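Hydrolase, haloacid dehalogenase-like family (Pseudomonas syringae pv. tomato, PDB 3S6J) probably acts as a metal-dependent sugar phosphatase of the haloacid dehalogenase superfamily, this chain being the hydrolase part of a longer protein. Local coordinates at residues Q23-W28 with R46-S51; L32-I37 with S76-Q81; I37-W42 with R61-S66; L54-L59 with E70-L75. One frame throughout, in Å; residues are numbered along the deposited sequence.

Interaction 1: Q23-W28 with R46-S51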
loop_
_atom_site.group_PDB
_atom_site.type_symbol
_atom_site.label_atom_id
_atom_site.label_comp_id
_atom_site.label_asym_id
_atom_site.label_seq_id
_atom_site.Cartn_x
_atom_site.Cartn_y
_atom_site.Cartn_z
ATOM N N GLN E 23 5.796 4.776 -6.318
ATOM C CA GLN E 23 7.140 5.137 -6.752
ATOM C C GLN E 23 7.910 5.753 -5.574
ATOM O O GLN E 23 9.090 5.455 -5.364
ATOM C CB GLN E 23 7.101 6.076 -7.968
ATOM C CG GLN E 23 6.752 5.391 -9.292
ATOM C CD GLN E 23 5.276 5.015 -9.413
ATOM O OE1 GLN E 23 4.401 5.656 -8.825
ATOM N NE2 GLN E 23 4.998 3.978 -10.187
ATOM N N ASN E 24 7.223 6.594 -4.798
ATOM C CA ASN E 24 7.815 7.218 -3.621
ATOM C C ASN E 24 8.265 6.119 -2.653
ATOM O O ASN E 24 9.421 6.076 -2.255
ATOM C CB ASN E 24 6.830 8.199 -2.969
ATOM C CG ASN E 24 7.517 9.283 -2.167
ATOM O OD1 ASN E 24 8.713 9.214 -1.915
ATOM N ND2 ASN E 24 6.764 10.295 -1.767
ATOM N N VAL E 25 7.366 5.194 -2.326
ATOM C CA VAL E 25 7.722 4.049 -1.492
ATOM C C VAL E 25 8.990 3.321 -1.976
ATOM O O VAL E 25 9.912 3.071 -1.195
ATOM C CB VAL E 25 6.538 3.034 -1.353
ATOM C CG1 VAL E 25 6.932 1.886 -0.447
ATOM C CG2 VAL E 25 5.316 3.711 -0.782
ATOM N N ALA E 26 9.036 2.983 -3.257
ATOM C CA ALA E 26 10.165 2.238 -3.815
ATOM C C ALA E 26 11.464 3.032 -3.696
ATOM O O ALA E 26 12.517 2.480 -3.342
ATOM C CB ALA E 26 9.882 1.875 -5.265
ATOM N N ALA E 27 11.371 4.336 -3.946
ATOM C CA ALA E 27 12.503 5.250 -3.804
ATOM C C ALA E 27 13.029 5.308 -2.367
ATOM O O ALA E 27 14.244 5.296 -2.147
ATOM C CB ALA E 27 12.129 6.652 -4.293
ATOM N N TRP E 28 12.124 5.415 -1.389
ATOM C CA TRP E 28 12.560 5.378 0.000
ATOM C C TRP E 28 13.188 4.032 0.356
ATOM O O TRP E 28 14.205 3.989 1.051
ATOM C CB TRP E 28 11.430 5.737 0.971
ATOM C CG TRP E 28 11.244 7.212 1.059
ATOM C CD1 TRP E 28 10.167 7.929 0.633
ATOM C CD2 TRP E 28 12.200 8.170 1.544
ATOM N NE1 TRP E 28 10.378 9.262 0.838
ATOM C CE2 TRP E 28 11.619 9.444 1.400
ATOM C CE3 TRP E 28 13.482 8.069 2.098
ATOM C CZ2 TRP E 28 12.277 10.620 1.785
ATOM C CZ3 TRP E 28 14.138 9.240 2.491
ATOM C CH2 TRP E 28 13.536 10.495 2.333
ATOM N N ARG E 46 3.203 3.753 5.153
ATOM C CA ARG E 46 2.440 4.412 6.220
ATOM C C ARG E 46 2.814 5.885 6.403
ATOM O O ARG E 46 1.986 6.688 6.836
ATOM C CB ARG E 46 2.672 3.700 7.560
ATOM C CG ARG E 46 1.780 2.505 7.838
ATOM C CD ARG E 46 1.546 2.359 9.361
ATOM N NE ARG E 46 2.783 2.383 10.159
ATOM C CZ ARG E 46 2.895 1.870 11.392
ATOM N NH1 ARG E 46 1.850 1.291 11.980
ATOM N NH2 ARG E 46 4.051 1.932 12.043
ATOM N N LYS E 47 4.067 6.233 6.115
ATOM C CA LYS E 47 4.570 7.582 6.381
ATOM C C LYS E 47 4.548 8.503 5.150
ATOM O O LYS E 47 4.817 9.702 5.250
ATOM C CB LYS E 47 6.003 7.531 6.929
ATOM C CG LYS E 47 6.245 6.547 8.071
ATOM C CD LYS E 47 5.415 6.854 9.319
ATOM C CE LYS E 47 5.969 6.109 10.544
ATOM N NZ LYS E 47 5.002 6.078 11.689
ATOM N N ILE E 48 4.273 7.948 3.983
ATOM C CA ILE E 48 4.252 8.760 2.770
ATOM C C ILE E 48 3.223 9.888 2.914
ATOM O O ILE E 48 2.034 9.648 3.188
ATOM C CB ILE E 48 3.992 7.893 1.507
ATOM C CG1 ILE E 48 5.080 6.822 1.375
ATOM C CG2 ILE E 48 3.941 8.755 0.246
ATOM C CD1 ILE E 48 6.503 7.367 1.183
ATOM N N GLY E 49 3.696 11.118 2.742
ATOM C CA GLY E 49 2.879 12.297 2.968
ATOM C C GLY E 49 3.481 13.190 4.047
ATOM O O GLY E 49 3.214 14.391 4.070
HETATM N N MSE E 50 4.274 12.611 4.949
HETATM C CA MSE E 50 5.121 13.410 5.851
HETATM C C MSE E 50 6.290 13.964 5.065
HETATM O O MSE E 50 6.681 13.379 4.055
HETATM C CB MSE E 50 5.703 12.563 6.979
HETATM C CG MSE E 50 4.701 11.899 7.891
HETATM SE SE MSE E 50 5.618 11.284 9.502
HETATM C CE MSE E 50 4.209 11.566 10.816
ATOM N N SER E 51 6.868 15.076 5.508
ATOM C CA SER E 51 8.088 15.523 4.850
ATOM C C SER E 51 9.182 14.555 5.266
ATOM O O SER E 51 9.127 13.993 6.358
ATOM C CB SER E 51 8.456 16.962 5.216
ATOM O OG SER E 51 9.045 17.007 6.499
#
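Ile48 points toward helix 21-34 and touches Asn24, Val25 and Trp28. CG1 meets Val25, CG2 meets Asn24, and CD1 meets both Trp28 and Asn24. CG1 lies anti to the carbonyl carbon of Ile48 (chi1 -59°), and it carries CD1 on toward the tryptophan. CG2 is the branch left beside the amide of Asn24, with Asn24 ND2 3.8 Å from Ile48 CG2. The two side chains slide past each other in opposite directions, and Asn24 CG also lies 4.0 Å from Ile48 CD1. Val25 comes in at about a right angle, its CG2 3.8 Å from Ile48 CG1. Trp28 is touched at the pyrrole end of its indole: Trp28 CD1 is 3.7 Å from Ile48 CD1. The methyl meets the ring obliquely.

No hydrogen bond crosses between the two segments. The amide of Asn24 is fixed from elsewhere. Its OD1 probably accepts a hydrogen bond from His79 NE2. Its ND2 is hydrogen-bonded to Asp14 OD1, and Asp14 is a ligand of the calcium ion. Asn24 thus lies in the second shell of the metal site, and the side chain of Ile48 is about 5 Å from the ion at the nearest atoms.

Ile48 is the second residue of a type II turn from Lys47 to Met50. The turn is closed by Met50 N to Lys47 O at 3.0 Å, with Gly49 at positive phi. The contact joins helix 21-34 of the helical cap to the turn after helix 41-47. Trp28 packs on toward helix 52-63, and Ala27 lies against helix 69-85.

Interaction 2: L32-I37 with S76-Q81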
loop_
_atom_site.group_PDB
_atom_site.type_symbol
_atom_site.label_atom_id
_atom_site.label_comp_id
_atom_site.label_asym_id
_atom_site.label_seq_id
_atom_site.Cartn_x
_atom_site.Cartn_y
_atom_site.Cartn_z
ATOM N N LEU E 32 16.836 3.569 1.874
ATOM C CA LEU E 32 16.994 3.025 3.223
ATOM C C LEU E 32 17.824 1.736 3.238
ATOM O O LEU E 32 18.634 1.512 4.153
ATOM C CB LEU E 32 15.636 2.815 3.900
ATOM C CG LEU E 32 14.901 4.109 4.292
ATOM C CD1 LEU E 32 13.370 3.921 4.375
ATOM C CD2 LEU E 32 15.414 4.635 5.601
ATOM N N ASP E 33 17.609 0.891 2.234
ATOM C CA ASP E 33 18.400 -0.331 2.079
ATOM C C ASP E 33 19.871 0.019 1.866
ATOM O O ASP E 33 20.750 -0.623 2.436
ATOM C CB ASP E 33 17.903 -1.188 0.912
ATOM C CG ASP E 33 16.603 -1.928 1.225
ATOM O OD1 ASP E 33 16.155 -1.928 2.398
ATOM O OD2 ASP E 33 16.025 -2.529 0.286
ATOM N N ALA E 34 20.134 1.038 1.049
ATOM C CA ALA E 34 21.512 1.497 0.764
ATOM C C ALA E 34 22.245 1.913 2.026
ATOM O O ALA E 34 23.478 1.952 2.067
ATOM C CB ALA E 34 21.493 2.664 -0.192
ATOM N N GLU E 35 21.467 2.268 3.038
ATOM C CA GLU E 35 21.993 2.844 4.254
ATOM C C GLU E 35 21.785 1.899 5.430
ATOM O O GLU E 35 21.807 2.330 6.585
ATOM C CB GLU E 35 21.337 4.197 4.509
ATOM C CG GLU E 35 21.781 5.287 3.539
ATOM C CD GLU E 35 23.225 5.721 3.782
ATOM O OE1 GLU E 35 23.665 5.715 4.954
ATOM O OE2 GLU E 35 23.919 6.064 2.797
ATOM N N ASN E 36 21.609 0.608 5.132
ATOM C CA ASN E 36 21.454 -0.421 6.168
ATOM C C ASN E 36 20.397 -0.057 7.198
ATOM O O ASN E 36 20.613 -0.219 8.411
ATOM C CB ASN E 36 22.767 -0.686 6.909
ATOM C CG ASN E 36 23.955 -0.789 5.992
ATOM O OD1 ASN E 36 24.903 0.005 6.080
ATOM N ND2 ASN E 36 23.927 -1.765 5.113
ATOM N N ILE E 37 19.281 0.481 6.723
ATOM C CA ILE E 37 18.104 0.696 7.559
ATOM C C ILE E 37 16.957 -0.074 6.909
ATOM O O ILE E 37 16.153 0.484 6.167
ATOM C CB ILE E 37 17.742 2.192 7.699
ATOM C CG1 ILE E 37 18.971 2.994 8.113
ATOM C CG2 ILE E 37 16.590 2.391 8.724
ATOM C CD1 ILE E 37 18.671 4.429 8.518
ATOM N N SER E 76 17.959 11.412 1.976
ATOM C CA SER E 76 17.220 12.351 1.145
ATOM C C SER E 76 17.773 12.385 -0.288
ATOM O O SER E 76 17.027 12.185 -1.244
ATOM C CB SER E 76 17.259 13.743 1.773
ATOM O OG SER E 76 16.412 14.631 1.071
ATOM N N GLU E 77 19.075 12.622 -0.439
ATOM C CA GLU E 77 19.684 12.597 -1.768
ATOM C C GLU E 77 19.438 11.286 -2.512
ATOM O O GLU E 77 19.095 11.293 -3.689
ATOM C CB GLU E 77 21.193 12.886 -1.700
ATOM C CG GLU E 77 21.535 14.342 -1.443
ATOM C CD GLU E 77 23.032 14.653 -1.619
ATOM O OE1 GLU E 77 23.509 14.738 -2.784
ATOM O OE2 GLU E 77 23.727 14.824 -0.586
ATOM N N LYS E 78 19.643 10.165 -1.829
ATOM C CA LYS E 78 19.420 8.848 -2.423
ATOM C C LYS E 78 17.987 8.714 -2.888
ATOM O O LYS E 78 17.716 8.170 -3.950
ATOM C CB LYS E 78 19.728 7.731 -1.424
ATOM C CG LYS E 78 20.990 6.937 -1.747
ATOM C CD LYS E 78 22.162 7.375 -0.917
ATOM C CE LYS E 78 23.329 6.378 -1.024
ATOM N NZ LYS E 78 23.623 5.987 -2.452
ATOM N N HIS E 79 17.064 9.215 -2.076
ATOM C CA HIS E 79 15.647 9.180 -2.425
ATOM C C HIS E 79 15.340 10.004 -3.680
ATOM O O HIS E 79 14.703 9.500 -4.595
ATOM C CB HIS E 79 14.790 9.644 -1.253
ATOM C CG HIS E 79 13.349 9.850 -1.606
ATOM N ND1 HIS E 79 12.826 11.093 -1.894
ATOM C CD2 HIS E 79 12.324 8.979 -1.687
ATOM C CE1 HIS E 79 11.535 10.974 -2.146
ATOM N NE2 HIS E 79 11.205 9.701 -2.040
ATOM N N ALA E 80 15.801 11.253 -3.735
ATOM C CA ALA E 80 15.580 12.075 -4.927
ATOM C C ALA E 80 16.101 11.389 -6.175
ATOM O O ALA E 80 15.442 11.375 -7.205
ATOM C CB ALA E 80 16.231 13.433 -4.782
ATOM N N GLN E 81 17.292 10.815 -6.077
ATOM C CA GLN E 81 17.899 10.149 -7.210
ATOM C C GLN E 81 17.077 8.938 -7.645
ATOM O O GLN E 81 16.785 8.783 -8.832
ATOM C CB GLN E 81 19.350 9.777 -6.898
ATOM C CG GLN E 81 20.273 11.007 -6.820
ATOM C CD GLN E 81 21.394 10.884 -5.791
ATOM O OE1 GLN E 81 21.981 9.808 -5.602
ATOM N NE2 GLN E 81 21.700 11.997 -5.121
#
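Ala34 and Lys78 mark the closest backbone approach, with their CA atoms 8.3 Å apart. Residues 76-81 are continuous helix. Residues 32-37 carry the end of helix 21-34 and the loop that follows, with a Schellman motif at the junction. In it Ile37 N bonds to Leu32 O at 2.8 Å and Asn36 N to Asp33 O at 3.1 Å. Asn36 takes the positive phi. Leu32 O also accepts from Glu35 N, and the two donors reach it from opposite faces of the carbonyl plane.

Lys78 bridges the gap between the backbones. The bend of its chain at chi2 (100°) brings CD and CE over toward Ala34 and Glu35; the one at chi4 only turns NZ. Lys78 CE lies 4.2 Å from Ala34 CB and 3.9 Å from Glu35 OE2. The lysine and glutamate chains cross at about a right angle. The charged ends do not meet: Glu35 OE2 and Lys78 NZ are 5.3 Å apart.

Glu35 takes its stronger partners one and two turns back along helix 69-85. Its OE1 forms a salt bridge with Arg74 and accepts a hydrogen bond from Gln71. The lysine charge therefore probably adds only a loose attraction at this surface, and what touches is its aliphatic part.

Interaction 3: I37-W42 with R61-S66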
loop_
_atom_site.group_PDB
_atom_site.type_symbol
_atom_site.label_atom_id
_atom_site.label_comp_id
_atom_site.label_asym_id
_atom_site.label_seq_id
_atom_site.Cartn_x
_atom_site.Cartn_y
_atom_site.Cartn_z
ATOM N N ILE E 37 19.281 0.481 6.723
ATOM C CA ILE E 37 18.104 0.696 7.559
ATOM C C ILE E 37 16.957 -0.074 6.909
ATOM O O ILE E 37 16.153 0.484 6.167
ATOM C CB ILE E 37 17.742 2.192 7.699
ATOM C CG1 ILE E 37 18.971 2.994 8.113
ATOM C CG2 ILE E 37 16.590 2.391 8.724
ATOM C CD1 ILE E 37 18.671 4.429 8.518
ATOM N N PRO E 38 16.917 -1.387 7.159
ATOM C CA PRO E 38 15.998 -2.296 6.488
ATOM C C PRO E 38 14.637 -2.181 7.145
ATOM O O PRO E 38 14.493 -2.464 8.341
ATOM C CB PRO E 38 16.627 -3.668 6.749
ATOM C CG PRO E 38 17.293 -3.518 8.069
ATOM C CD PRO E 38 17.738 -2.073 8.178
ATOM N N LEU E 39 13.659 -1.728 6.374
ATOM C CA LEU E 39 12.323 -1.456 6.887
ATOM C C LEU E 39 11.368 -2.069 5.897
ATOM O O LEU E 39 11.538 -1.869 4.698
ATOM C CB LEU E 39 12.079 0.045 6.925
ATOM C CG LEU E 39 11.554 0.533 8.260
ATOM C CD1 LEU E 39 12.708 1.063 9.096
ATOM C CD2 LEU E 39 10.496 1.600 8.040
ATOM N N ALA E 40 10.392 -2.834 6.381
ATOM C CA ALA E 40 9.404 -3.432 5.487
ATOM C C ALA E 40 8.691 -2.318 4.729
ATOM O O ALA E 40 8.486 -1.219 5.239
ATOM C CB ALA E 40 8.407 -4.297 6.260
HETATM N N MSE E 41 8.317 -2.577 3.495
HETATM C CA MSE E 41 7.692 -1.509 2.726
HETATM C C MSE E 41 6.338 -0.984 3.213
HETATM O O MSE E 41 6.018 0.164 2.953
HETATM C CB MSE E 41 7.680 -1.846 1.238
HETATM C CG MSE E 41 8.926 -1.245 0.580
HETATM SE SE MSE E 41 9.200 -2.066 -1.030
HETATM C CE MSE E 41 8.566 -0.634 -2.218
ATOM N N TRP E 42 5.561 -1.786 3.928
ATOM C CA TRP E 42 4.304 -1.265 4.489
ATOM C C TRP E 42 4.546 -0.117 5.507
ATOM O O TRP E 42 3.772 0.857 5.551
ATOM C CB TRP E 42 3.451 -2.382 5.107
ATOM C CG TRP E 42 3.969 -2.859 6.435
ATOM C CD1 TRP E 42 4.987 -3.743 6.651
ATOM C CD2 TRP E 42 3.486 -2.477 7.730
ATOM N NE1 TRP E 42 5.170 -3.926 8.011
ATOM C CE2 TRP E 42 4.260 -3.161 8.686
ATOM C CE3 TRP E 42 2.478 -1.615 8.169
ATOM C CZ2 TRP E 42 4.070 -3.000 10.063
ATOM C CZ3 TRP E 42 2.279 -1.466 9.527
ATOM C CH2 TRP E 42 3.075 -2.158 10.459
ATOM N N ARG E 61 12.470 6.475 15.499
ATOM C CA ARG E 61 11.880 6.176 16.790
ATOM C C ARG E 61 11.120 4.845 16.832
ATOM O O ARG E 61 11.196 4.122 17.821
ATOM C CB ARG E 61 10.976 7.339 17.200
ATOM C CG ARG E 61 9.939 6.999 18.233
ATOM C CD ARG E 61 9.948 8.037 19.336
ATOM N NE ARG E 61 10.828 7.632 20.429
ATOM C CZ ARG E 61 11.253 8.448 21.392
ATOM N NH1 ARG E 61 10.870 9.725 21.395
ATOM N NH2 ARG E 61 12.053 7.990 22.348
ATOM N N GLU E 62 10.398 4.498 15.768
ATOM C CA GLU E 62 9.626 3.255 15.815
ATOM C C GLU E 62 10.508 2.008 15.697
ATOM O O GLU E 62 10.080 0.905 16.035
ATOM C CB GLU E 62 8.433 3.266 14.851
ATOM C CG GLU E 62 8.597 2.595 13.494
ATOM C CD GLU E 62 7.275 2.613 12.711
ATOM O OE1 GLU E 62 7.079 1.804 11.767
ATOM O OE2 GLU E 62 6.410 3.447 13.068
ATOM N N THR E 63 11.756 2.196 15.267
ATOM C CA THR E 63 12.722 1.093 15.213
ATOM C C THR E 63 13.704 1.121 16.382
ATOM O O THR E 63 14.476 0.179 16.551
ATOM C CB THR E 63 13.537 1.072 13.902
ATOM O OG1 THR E 63 14.557 2.079 13.955
ATOM C CG2 THR E 63 12.635 1.298 12.698
ATOM N N GLY E 64 13.689 2.206 17.160
ATOM C CA GLY E 64 14.375 2.262 18.444
ATOM C C GLY E 64 15.795 2.805 18.421
ATOM O O GLY E 64 16.628 2.469 19.269
HETATM N N MSE E 65 16.086 3.677 17.472
HETATM C CA MSE E 65 17.477 3.993 17.251
HETATM C C MSE E 65 17.876 5.468 17.036
HETATM O O MSE E 65 18.578 6.031 17.881
HETATM C CB MSE E 65 18.020 3.068 16.171
HETATM C CG MSE E 65 18.780 3.781 15.132
HETATM SE SE MSE E 65 17.582 4.214 13.685
HETATM C CE MSE E 65 17.417 2.398 12.958
ATOM N N SER E 66 17.441 6.077 15.938
ATOM C CA SER E 66 17.723 7.479 15.617
ATOM C C SER E 66 18.723 7.660 14.479
ATOM O O SER E 66 19.684 6.904 14.333
ATOM C CB SER E 66 18.153 8.301 16.835
ATOM O OG SER E 66 19.563 8.335 16.948
#
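Leu39 and Ile37 meet Thr63 and Met65 at the outer end of the helical cap of this haloacid dehalogenase fold. A Schellman motif ends helix 52-63 here, with Gly64 at positive phi (93°) as the first residue to leave it. The bond from Gly64 N to Arg61 O is weak, at 3.2 Å.

The contact across the segments is apolar. Leu39 and Thr63 cross at about a right angle, and one methyl of each does the touching. Ile37, two residues before Leu39, makes the second touch. Its CG2 branch is 4.3 Å from CE of Met65, a selenomethionine at the surface. This approach is longer than that of the Leu39 methyl.

Polar bonds run to other parts of the fold. Glu62 lies beside the contact and takes two salt bridges from helix 41-47, with Arg43 at OE1 and Arg46 at OE2. Leu39 O accepts from Lys29 NZ of helix 21-34. The start of helix 41-47 also faces the second subunit: Met41 N donates to Asp19 OD2 of that subunit, and Trp42 packs on its Leu191.

Thr63 shows how the two kinds of interaction are divided within one side chain. At chi1 77° its OG1 bonds back to Ser60 O in the last helical turn. CG2 is left facing the other segment, where Leu39 CD1 approaches Thr63 CG2 to 3.6 Å.

Interaction 4: L54-L59 with E70-L75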
loop_
_atom_site.group_PDB
_atom_site.type_symbol
_atom_site.label_atom_id
_atom_site.label_comp_id
_atom_site.label_asym_id
_atom_site.label_seq_id
_atom_site.Cartn_x
_atom_site.Cartn_y
_atom_site.Cartn_z
ATOM N N LEU E 54 10.584 14.408 9.031
ATOM C CA LEU E 54 9.700 13.875 10.054
ATOM C C LEU E 54 9.518 12.383 9.832
ATOM O O LEU E 54 9.459 11.592 10.768
ATOM C CB LEU E 54 8.345 14.579 9.991
ATOM C CG LEU E 54 7.678 14.871 11.336
ATOM C CD1 LEU E 54 7.531 13.595 12.168
ATOM C CD2 LEU E 54 8.482 15.934 12.111
HETATM N N MSE E 55 9.425 11.992 8.577
HETATM C CA MSE E 55 9.277 10.591 8.287
HETATM C C MSE E 55 10.485 9.830 8.852
HETATM O O MSE E 55 10.332 8.814 9.538
HETATM C CB MSE E 55 9.158 10.395 6.786
HETATM C CG MSE E 55 8.818 8.998 6.393
HETATM SE SE MSE E 55 9.194 8.763 4.512
HETATM C CE MSE E 55 8.238 10.320 3.821
ATOM N N LEU E 56 11.682 10.342 8.576
ATOM C CA LEU E 56 12.907 9.696 9.034
ATOM C C LEU E 56 12.956 9.584 10.560
ATOM O O LEU E 56 13.210 8.507 11.094
ATOM C CB LEU E 56 14.138 10.421 8.491
ATOM C CG LEU E 56 14.913 9.769 7.338
ATOM C CD1 LEU E 56 14.084 8.784 6.553
ATOM C CD2 LEU E 56 15.452 10.847 6.415
ATOM N N LYS E 57 12.708 10.690 11.255
ATOM C CA LYS E 57 12.558 10.649 12.706
ATOM C C LYS E 57 11.515 9.618 13.135
ATOM O O LYS E 57 11.711 8.871 14.093
ATOM C CB LYS E 57 12.134 12.008 13.249
ATOM C CG LYS E 57 13.230 13.054 13.227
ATOM C CD LYS E 57 13.068 14.033 14.387
ATOM C CE LYS E 57 11.596 14.290 14.701
ATOM N NZ LYS E 57 11.417 14.806 16.104
ATOM N N SER E 58 10.395 9.591 12.431
ATOM C CA SER E 58 9.299 8.719 12.821
ATOM C C SER E 58 9.676 7.237 12.743
ATOM O O SER E 58 9.537 6.505 13.724
ATOM C CB SER E 58 8.062 9.009 11.977
ATOM O OG SER E 58 6.948 8.352 12.544
ATOM N N LEU E 59 10.158 6.808 11.575
ATOM C CA LEU E 59 10.623 5.431 11.357
ATOM C C LEU E 59 11.731 5.113 12.347
ATOM O O LEU E 59 11.801 4.015 12.897
ATOM C CB LEU E 59 11.150 5.263 9.926
ATOM C CG LEU E 59 10.119 5.521 8.828
ATOM C CD1 LEU E 59 10.760 5.661 7.432
ATOM C CD2 LEU E 59 9.059 4.415 8.850
ATOM N N GLU E 70 23.390 14.167 9.099
ATOM C CA GLU E 70 24.221 13.801 7.953
ATOM C C GLU E 70 23.689 12.606 7.142
ATOM O O GLU E 70 23.664 12.656 5.914
ATOM C CB GLU E 70 25.671 13.549 8.414
ATOM C CG GLU E 70 26.660 13.275 7.287
ATOM C CD GLU E 70 28.114 13.220 7.770
ATOM O OE1 GLU E 70 28.375 12.644 8.861
ATOM O OE2 GLU E 70 29.002 13.753 7.054
ATOM N N GLN E 71 23.266 11.540 7.817
ATOM C CA GLN E 71 22.696 10.391 7.106
ATOM C C GLN E 71 21.300 10.706 6.558
ATOM O O GLN E 71 20.906 10.202 5.508
ATOM C CB GLN E 71 22.641 9.144 7.996
ATOM C CG GLN E 71 22.312 7.833 7.255
ATOM C CD GLN E 71 22.236 6.642 8.201
ATOM O OE1 GLN E 71 21.734 6.764 9.317
ATOM N NE2 GLN E 71 22.745 5.489 7.765
ATOM N N ALA E 72 20.554 11.526 7.292
ATOM C CA ALA E 72 19.241 11.977 6.857
ATOM C C ALA E 72 19.377 12.681 5.518
ATOM O O ALA E 72 18.609 12.446 4.589
ATOM C CB ALA E 72 18.643 12.917 7.893
ATOM N N GLU E 73 20.388 13.535 5.437
ATOM C CA GLU E 73 20.722 14.276 4.234
ATOM C C GLU E 73 21.058 13.332 3.086
ATOM O O GLU E 73 20.548 13.488 1.972
ATOM C CB GLU E 73 21.913 15.198 4.531
ATOM C CG GLU E 73 21.687 16.668 4.208
ATOM C CD GLU E 73 22.339 17.097 2.898
ATOM O OE1 GLU E 73 22.848 18.249 2.835
ATOM O OE2 GLU E 73 22.348 16.281 1.937
ATOM N N ARG E 74 21.924 12.356 3.349
ATOM C CA ARG E 74 22.275 11.371 2.324
ATOM C C ARG E 74 21.061 10.532 1.904
ATOM O O ARG E 74 20.877 10.260 0.717
ATOM C CB ARG E 74 23.440 10.462 2.761
ATOM C CG ARG E 74 24.798 11.164 2.788
ATOM C CD ARG E 74 25.976 10.187 2.808
ATOM N NE ARG E 74 25.662 8.972 3.551
ATOM C CZ ARG E 74 25.822 8.827 4.863
ATOM N NH1 ARG E 74 26.310 9.815 5.598
ATOM N NH2 ARG E 74 25.493 7.682 5.438
ATOM N N LEU E 75 20.243 10.116 2.870
ATOM C CA LEU E 75 19.040 9.337 2.549
ATOM C C LEU E 75 18.145 10.145 1.622
ATOM O O LEU E 75 17.641 9.637 0.614
ATOM C CB LEU E 75 18.268 8.972 3.813
ATOM C CG LEU E 75 18.787 7.754 4.563
ATOM C CD1 LEU E 75 18.258 7.787 5.992
ATOM C CD2 LEU E 75 18.397 6.459 3.841
#
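Leu56 leaves helix 52-63 pointing at helix 69-85, where it meets Ala72 and Leu75. The backbones come closest at Leu56 and Ala72, whose CA atoms are 7.1 Å apart. The Leu56 CB only starts the reach across. At CG the chain meets its first partner, with Leu56 CG 4.1 Å from Leu75 CD1. Here the chain forks. CD1 turns toward the interior of the cap, where Trp28 of helix 21-34 lies against Leu56.

This is helix-on-helix packing in the all-helical cap of a haloacid dehalogenase fold. The two helices follow each other in the chain, joined by a short loop.

CD2 is the branch that reaches furthest onto helix 69-85. It sits over the backbone of Ala72, with Leu56 CD2 4.0 Å from Ala72 CA. Leu56 CD2 also lies 4.1 Å from Ala72 CB, the whole of that side chain. Leu75 comes from one turn further on and slants across Leu56. Its CD1 also lies 4.2 Å from Leu56 CD2. Leu75 also packs on Ala31 and Leu32 of helix 21-34.

Overall arrangement
All four contacts lie in the helical cap, which the chain enters after strand 8-11 and the short strand 18-19. Interaction 1 opens first, in helix 21-34, and closes on the turn after helix 41-47. Before it closes, interactions 2 and 3 have opened, so it crosses both. They share Ile37. Interaction 4 opens in helix 52-63, after interaction 1 has closed. Interaction 3 closes next, at the end of that helix, so 3 and 4 cross. Interaction 4 then closes on helix 69-85. Interaction 2 closes last, further along the same helix, and encloses 3 and 4. Together they tie the four cap helices and the loops between them.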